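Local coordinates for protein FAD-dependent pyridine nucleotide-disulphide oxidoreductase (Desulfovibrio vulgaris, PDB 3IWA) that probably catalyses electron transfer from a reduced pyridine nucleotide through FAD to an acceptor that is not established, at residues A[300-305]-A[396-401]; A[354-359]-A[366-371]; A[431-436]-A[453-458]. One frame throughout, in Å; residues are numbered along the deposited sequence.

Contact 1: residues A[300-305]-A[396-401]; sequences NLVTGK and TRRVLG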
# COMPACT_ATOMS: atom_id res chain seq x y z
N ASN A 300 -16.01 5.57 12.22
CA ASN A 300 -14.60 5.27 12.29
C ASN A 300 -14.52 3.80 11.97
O ASN A 300 -15.08 3.01 12.71
CB ASN A 300 -14.07 5.56 13.70
CG ASN A 300 -12.58 5.28 13.83
OD1 ASN A 300 -12.12 4.17 13.60
ND2 ASN A 300 -11.84 6.29 14.19
N LEU A 301 -13.85 3.40 10.89
CA LEU A 301 -13.84 1.96 10.54
C LEU A 301 -12.94 1.05 11.42
O LEU A 301 -12.93 -0.16 11.23
CB LEU A 301 -13.56 1.75 9.06
CG LEU A 301 -14.56 2.46 8.14
CD1 LEU A 301 -14.03 2.46 6.73
CD2 LEU A 301 -15.94 1.83 8.18
N VAL A 302 -12.17 1.61 12.34
CA VAL A 302 -11.35 0.79 13.24
C VAL A 302 -12.15 0.59 14.50
O VAL A 302 -12.32 -0.55 14.95
CB VAL A 302 -10.02 1.42 13.61
CG1 VAL A 302 -9.36 0.60 14.79
CG2 VAL A 302 -9.07 1.50 12.41
N THR A 303 -12.66 1.68 15.07
CA THR A 303 -13.38 1.59 16.34
C THR A 303 -14.81 1.12 16.22
O THR A 303 -15.38 0.69 17.21
CB THR A 303 -13.46 2.94 17.06
OG1 THR A 303 -14.24 3.85 16.28
CG2 THR A 303 -12.09 3.51 17.29
N GLY A 304 -15.40 1.24 15.04
CA GLY A 304 -16.81 0.89 14.83
C GLY A 304 -17.75 1.94 15.42
O GLY A 304 -18.95 1.73 15.52
N LYS A 305 -17.18 3.07 15.81
CA LYS A 305 -17.95 4.14 16.39
C LYS A 305 -17.90 5.33 15.45
O LYS A 305 -17.06 5.41 14.55
CB LYS A 305 -17.39 4.53 17.77
CG LYS A 305 -17.59 3.43 18.82
CD LYS A 305 -17.66 3.99 20.26
CE LYS A 305 -16.34 4.67 20.66
NZ LYS A 305 -16.36 5.22 22.05
N THR A 396 -7.77 -9.66 20.87
CA THR A 396 -8.29 -10.04 19.55
C THR A 396 -7.17 -10.26 18.54
O THR A 396 -7.37 -10.86 17.51
CB THR A 396 -9.17 -8.93 19.00
OG1 THR A 396 -8.39 -7.72 18.93
CG2 THR A 396 -10.40 -8.73 19.92
N ARG A 397 -5.99 -9.74 18.87
CA ARG A 397 -4.88 -9.62 17.96
C ARG A 397 -5.19 -8.69 16.77
O ARG A 397 -4.54 -8.77 15.75
CB ARG A 397 -4.42 -11.01 17.47
CG ARG A 397 -4.04 -11.97 18.57
CD ARG A 397 -3.71 -13.40 18.01
NE ARG A 397 -2.40 -13.47 17.36
CZ ARG A 397 -1.23 -13.63 17.98
NH1 ARG A 397 -1.15 -13.73 19.32
NH2 ARG A 397 -0.11 -13.69 17.28
N ARG A 398 -6.16 -7.79 16.90
CA ARG A 398 -6.51 -6.88 15.78
C ARG A 398 -5.47 -5.80 15.69
O ARG A 398 -4.95 -5.35 16.72
CB ARG A 398 -7.84 -6.21 15.98
CG ARG A 398 -9.00 -6.96 15.48
CD ARG A 398 -10.27 -6.10 15.63
NE ARG A 398 -10.20 -4.87 14.84
CZ ARG A 398 -10.77 -3.71 15.18
NH1 ARG A 398 -11.43 -3.58 16.32
NH2 ARG A 398 -10.63 -2.66 14.37
N VAL A 399 -5.14 -5.42 14.47
CA VAL A 399 -4.27 -4.28 14.24
C VAL A 399 -5.18 -3.06 14.27
O VAL A 399 -6.17 -3.06 13.62
CB VAL A 399 -3.50 -4.42 12.92
CG1 VAL A 399 -2.68 -3.21 12.67
CG2 VAL A 399 -2.57 -5.67 12.95
N LEU A 400 -4.85 -2.06 15.08
CA LEU A 400 -5.71 -0.88 15.24
C LEU A 400 -5.15 0.34 14.51
O LEU A 400 -5.84 1.36 14.37
CB LEU A 400 -5.90 -0.55 16.73
CG LEU A 400 -6.46 -1.66 17.64
CD1 LEU A 400 -6.43 -1.34 19.16
CD2 LEU A 400 -7.86 -2.06 17.20
N GLY A 401 -3.90 0.25 14.11
CA GLY A 401 -3.20 1.37 13.55
C GLY A 401 -1.75 1.10 13.25
O GLY A 401 -1.17 0.09 13.70
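Val-302 and Leu-400 bring the two backbones to 6.2 Å between their CA atoms, where the loop 300-305 meets strand 399-406 without any backbone pairing. The contact joins two parts of a pyridine nucleotide-disulphide oxidoreductase: the loop falls in the pyridine nucleotide-disulphide oxidoreductase family region, the strand in the antiparallel sheet of the dimerisation domain. A classic beta bulge, in which Leu-400 and Gly-401 both face Val-391, marks the strand at this point.

The loop is shaped from within by an Asx turn. Asn-300 OD1 accepts from the backbone N of Val-302, in the carbonyl plane, and from that of Thr-303, which lies above that plane. The turn presents Val-302 to the strand with both its carbonyl and its side chain engaged. CG1 lies anti to the backbone N (chi1 169°) and reaches Leu-400, 3.6 Å from its O and 3.9 Å from its CD2.

Arg-398 supplies the polar half. Bent at chi3 (62°), its chain sets the guanidinium edge against the loop, and NH2 then donates to Val-302 O at 2.8 Å with an N-H...O angle of 160°. The acceptor lies close to the guanidinium plane, so the bond leaves from the edge of the group. Over the centre of one face sits Leu-400 CD2, 3.8 Å above the plane. The arginine is thus bonded at its edge to a carbonyl and covered on that face by a methyl, while its NH2 also approaches Val-302 CG1 at 3.5 Å.

Contact 2: residues A[354-359]-A[366-371]; sequences LTVEGA and AVNVHV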
# COMPACT_ATOMS: atom_id res chain seq x y z
N LEU A 354 -5.53 4.18 14.80
CA LEU A 354 -5.23 4.68 16.14
C LEU A 354 -3.77 4.63 16.49
O LEU A 354 -3.04 3.73 16.06
CB LEU A 354 -5.99 3.87 17.17
CG LEU A 354 -7.48 3.74 16.93
CD1 LEU A 354 -8.08 2.78 17.95
CD2 LEU A 354 -8.12 5.10 16.98
N THR A 355 -3.34 5.61 17.28
CA THR A 355 -2.05 5.54 17.93
C THR A 355 -2.26 4.72 19.19
O THR A 355 -3.37 4.50 19.58
CB THR A 355 -1.51 6.94 18.33
OG1 THR A 355 -2.32 7.47 19.40
CG2 THR A 355 -1.47 7.93 17.12
N VAL A 356 -1.19 4.27 19.83
CA VAL A 356 -1.30 3.51 21.07
C VAL A 356 -2.07 4.29 22.18
O VAL A 356 -3.00 3.75 22.80
CB VAL A 356 0.12 3.04 21.57
CG1 VAL A 356 1.13 4.22 21.73
CG2 VAL A 356 -0.01 2.25 22.88
N GLU A 357 -1.72 5.55 22.37
CA GLU A 357 -2.37 6.40 23.36
C GLU A 357 -3.86 6.57 23.00
O GLU A 357 -4.74 6.48 23.85
CB GLU A 357 -1.69 7.78 23.46
CG GLU A 357 -0.17 7.76 23.88
CD GLU A 357 0.86 7.58 22.71
OE1 GLU A 357 0.46 7.42 21.52
OE2 GLU A 357 2.09 7.58 23.02
N GLY A 358 -4.11 6.77 21.70
CA GLY A 358 -5.46 6.79 21.18
C GLY A 358 -6.21 5.50 21.44
O GLY A 358 -7.37 5.52 21.80
N ALA A 359 -5.56 4.37 21.21
CA ALA A 359 -6.24 3.09 21.45
C ALA A 359 -6.45 2.91 22.96
O ALA A 359 -7.49 2.44 23.39
CB ALA A 359 -5.45 1.90 20.84
N ALA A 366 -4.08 -2.15 24.40
CA ALA A 366 -3.28 -2.07 23.19
C ALA A 366 -1.82 -2.06 23.49
O ALA A 366 -1.41 -1.58 24.52
CB ALA A 366 -3.63 -0.81 22.44
N VAL A 367 -1.03 -2.53 22.54
CA VAL A 367 0.41 -2.46 22.66
C VAL A 367 1.00 -1.84 21.41
O VAL A 367 0.55 -2.08 20.30
CB VAL A 367 1.03 -3.86 22.98
CG1 VAL A 367 0.14 -4.98 22.49
CG2 VAL A 367 2.37 -4.00 22.36
N ASN A 368 2.01 -1.02 21.60
CA ASN A 368 2.72 -0.39 20.54
C ASN A 368 4.01 -1.17 20.27
O ASN A 368 4.90 -1.22 21.12
CB ASN A 368 3.07 1.03 20.95
CG ASN A 368 3.32 1.96 19.78
OD1 ASN A 368 4.22 2.79 19.82
ND2 ASN A 368 2.51 1.85 18.74
N VAL A 369 4.10 -1.76 19.09
CA VAL A 369 5.27 -2.51 18.64
C VAL A 369 6.08 -1.70 17.62
O VAL A 369 5.55 -1.27 16.61
CB VAL A 369 4.78 -3.80 17.97
CG1 VAL A 369 5.92 -4.63 17.42
CG2 VAL A 369 3.95 -4.60 18.94
N HIS A 370 7.35 -1.49 17.86
CA HIS A 370 8.17 -0.74 16.91
C HIS A 370 9.22 -1.61 16.21
O HIS A 370 9.66 -2.61 16.73
CB HIS A 370 8.85 0.46 17.58
CG HIS A 370 9.58 0.09 18.82
ND1 HIS A 370 10.91 -0.27 18.82
CD2 HIS A 370 9.16 -0.01 20.11
CE1 HIS A 370 11.29 -0.57 20.05
NE2 HIS A 370 10.24 -0.42 20.85
N VAL A 371 9.61 -1.18 15.03
CA VAL A 371 10.58 -1.84 14.23
C VAL A 371 11.34 -0.75 13.52
O VAL A 371 10.74 0.23 13.08
CB VAL A 371 9.88 -2.69 13.17
CG1 VAL A 371 10.83 -3.00 12.09
CG2 VAL A 371 9.29 -3.96 13.81
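Val-356 and Asn-368 meet where the short helix 356-361 rests against strand 366-372, an outermost strand, within this chain, of the antiparallel sheet of the dimerisation domain. This is helix-on-sheet packing made by side chains, with the CA atoms of the two residues 5.6 Å apart and no hydrogen bond between the segments.

Val-356 carries the helix side. Its CG1 stands between the backbone N and the carbonyl carbon (chi1 55°), a crowded position for a valine on a helix, and leaves CG2 anti to the backbone N. Both methyls and CB consequently bear on the asparagine: CB comes to 3.6 Å from Asn-368 CB, CG1 to 3.7 Å from Asn-368 CG, and CG2 to 3.8 Å from Asn-368 CB. Asn-368 answers with CG roughly anti to its own backbone N, at a chi1 of -157°, and the two side chains cross at about a right angle. Across this contact the amide meets only carbon, its OD1 lying 3.9 Å from Val-356 CG1. Gln-389 and Val-391 of the adjacent strand also touch Asn-368, while Ser-201 packs on Val-356.

The helix start is fixed by Thr-355 at the N-cap. Its OG1 accepts from Gly-358 N in a capping bond of 3.0 Å and 160°, and the CB of this threonine points away from the strand. One turn of helix beyond Val-356 a smaller, wholly apolar pair repeats the approach. Ala-359 also touches Leu-400 and Val-391, which places it over the interior of the sheet. Across to the edge strand, the methyl Ala-359 CB meets Ala-366 CB at 3.6 Å.

Contact 3: residues A[431-436]-A[453-458]; sequences DISNAE and AGNVAD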
# COMPACT_ATOMS: atom_id res chain seq x y z
N ASP A 431 -2.34 -11.28 9.56
CA ASP A 431 -2.58 -10.69 8.27
C ASP A 431 -1.47 -9.77 7.92
O ASP A 431 -1.16 -9.64 6.74
CB ASP A 431 -3.89 -9.96 8.19
CG ASP A 431 -5.05 -10.89 8.25
OD1 ASP A 431 -5.04 -11.89 7.51
OD2 ASP A 431 -5.94 -10.66 9.05
N ILE A 432 -0.82 -9.18 8.93
CA ILE A 432 0.32 -8.29 8.70
C ILE A 432 1.61 -9.10 8.48
O ILE A 432 2.37 -8.81 7.57
CB ILE A 432 0.52 -7.30 9.85
CG1 ILE A 432 -0.74 -6.50 10.13
CG2 ILE A 432 1.70 -6.38 9.55
CD1 ILE A 432 -1.43 -5.88 8.95
N SER A 433 1.81 -10.17 9.25
CA SER A 433 2.89 -11.15 8.97
C SER A 433 2.83 -11.67 7.52
O SER A 433 3.83 -11.88 6.89
CB SER A 433 2.84 -12.38 9.94
OG SER A 433 3.07 -12.03 11.30
N ASN A 434 1.63 -11.92 7.03
CA ASN A 434 1.43 -12.47 5.69
C ASN A 434 1.10 -11.45 4.59
O ASN A 434 0.89 -11.87 3.46
CB ASN A 434 0.33 -13.54 5.74
CG ASN A 434 0.78 -14.79 6.44
OD1 ASN A 434 1.95 -15.04 6.56
ND2 ASN A 434 -0.17 -15.58 6.91
N ALA A 435 1.06 -10.15 4.91
CA ALA A 435 0.63 -9.12 3.95
C ALA A 435 1.42 -9.27 2.69
O ALA A 435 2.64 -9.33 2.74
CB ALA A 435 0.84 -7.71 4.51
N GLU A 436 0.75 -9.28 1.55
CA GLU A 436 1.41 -9.66 0.30
C GLU A 436 1.93 -8.41 -0.39
O GLU A 436 1.48 -8.02 -1.47
CB GLU A 436 0.52 -10.53 -0.60
CG GLU A 436 1.38 -11.21 -1.62
CD GLU A 436 0.66 -12.13 -2.58
OE1 GLU A 436 -0.52 -12.48 -2.34
OE2 GLU A 436 1.30 -12.55 -3.57
N ALA A 453 7.14 -6.24 11.17
CA ALA A 453 6.36 -5.66 12.26
C ALA A 453 5.32 -6.64 12.75
O ALA A 453 5.08 -6.74 13.95
CB ALA A 453 5.70 -4.34 11.83
N GLY A 454 4.66 -7.35 11.83
CA GLY A 454 3.69 -8.38 12.21
C GLY A 454 4.31 -9.55 12.99
O GLY A 454 3.70 -10.08 13.90
N ASN A 455 5.53 -9.93 12.64
CA ASN A 455 6.24 -11.01 13.34
C ASN A 455 6.66 -10.59 14.77
O ASN A 455 6.43 -11.34 15.72
CB ASN A 455 7.45 -11.48 12.53
CG ASN A 455 7.06 -12.10 11.16
OD1 ASN A 455 5.89 -12.39 10.86
ND2 ASN A 455 8.05 -12.29 10.34
N VAL A 456 7.23 -9.39 14.90
CA VAL A 456 7.56 -8.84 16.21
C VAL A 456 6.33 -8.69 17.11
O VAL A 456 6.37 -9.03 18.28
CB VAL A 456 8.29 -7.51 16.13
CG1 VAL A 456 8.49 -6.95 17.53
CG2 VAL A 456 9.62 -7.66 15.40
N ALA A 457 5.20 -8.26 16.55
CA ALA A 457 3.96 -8.16 17.32
C ALA A 457 3.37 -9.51 17.78
O ALA A 457 2.78 -9.64 18.86
CB ALA A 457 2.93 -7.40 16.49
N ASP A 458 3.45 -10.51 16.91
CA ASP A 458 3.04 -11.87 17.27
C ASP A 458 3.99 -12.39 18.37
O ASP A 458 3.53 -13.02 19.32
CB ASP A 458 3.07 -12.76 16.03
CG ASP A 458 2.93 -14.24 16.35
OD1 ASP A 458 2.19 -14.64 17.26
OD2 ASP A 458 3.54 -15.02 15.64
O HOH W 1 5.66 -13.70 7.83
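Two helices of the dimerisation domain meet here, the end of 429-433 against the C-terminal helix 449-461, with Ser-433 and Gly-454 CA atoms only 4.3 Å apart. So close an approach depends on the bare backbone of Gly-454: there is no room for a side chain on this face of it. Ile-432 lies against it with CG2, anti to its own backbone N, 3.9 Å from Gly-454 N.

Ser-433 provides the polar link. With chi1 at -64°, its OG comes to 3.2 Å from Gly-454 C and donates to Asn-455 OD1 at 2.9 Å, in the plane of the amide carbonyl. The C=O...O angle is 149°. A water lies 2.7 Å from Ser-433 O; it is also within weak bonding distance of Asn-455 OD1, and may link the two.

Asn-451, a turn earlier on the C-terminal helix, donates to the carbonyls of Ile-432 and Ala-435. Arg-320 of the second subunit packs on both Ser-433 and Asn-455 and forms a salt bridge with Asp-458, while Glu-436 bonds to the backbone of that subunit. The arrangement is a close helix-helix packing at a glycine, at the dimer interface of the dimerisation domain.

From the N terminus, contact 1 opens first, at the loop 300-305, and closes a long loop at 396-401. Contact 2 is nested within it: its helix start and edge strand are separated by only a few residues. Contact 3 follows in series, joining the last two helices near the C terminus. Contacts 1 and 2 meet on the same sheet, where Leu-400 O and Leu-354 N probably form a hydrogen bond and Val-302 packs on Leu-354. Val-369 and Val-371 carry contact 2 on to the C-terminal helix of contact 3, and a salt bridge from Arg-397 to Asp-458 joins contacts 1 and 3. Together they tie the loop 300-305, the antiparallel sheet and the subunit interface.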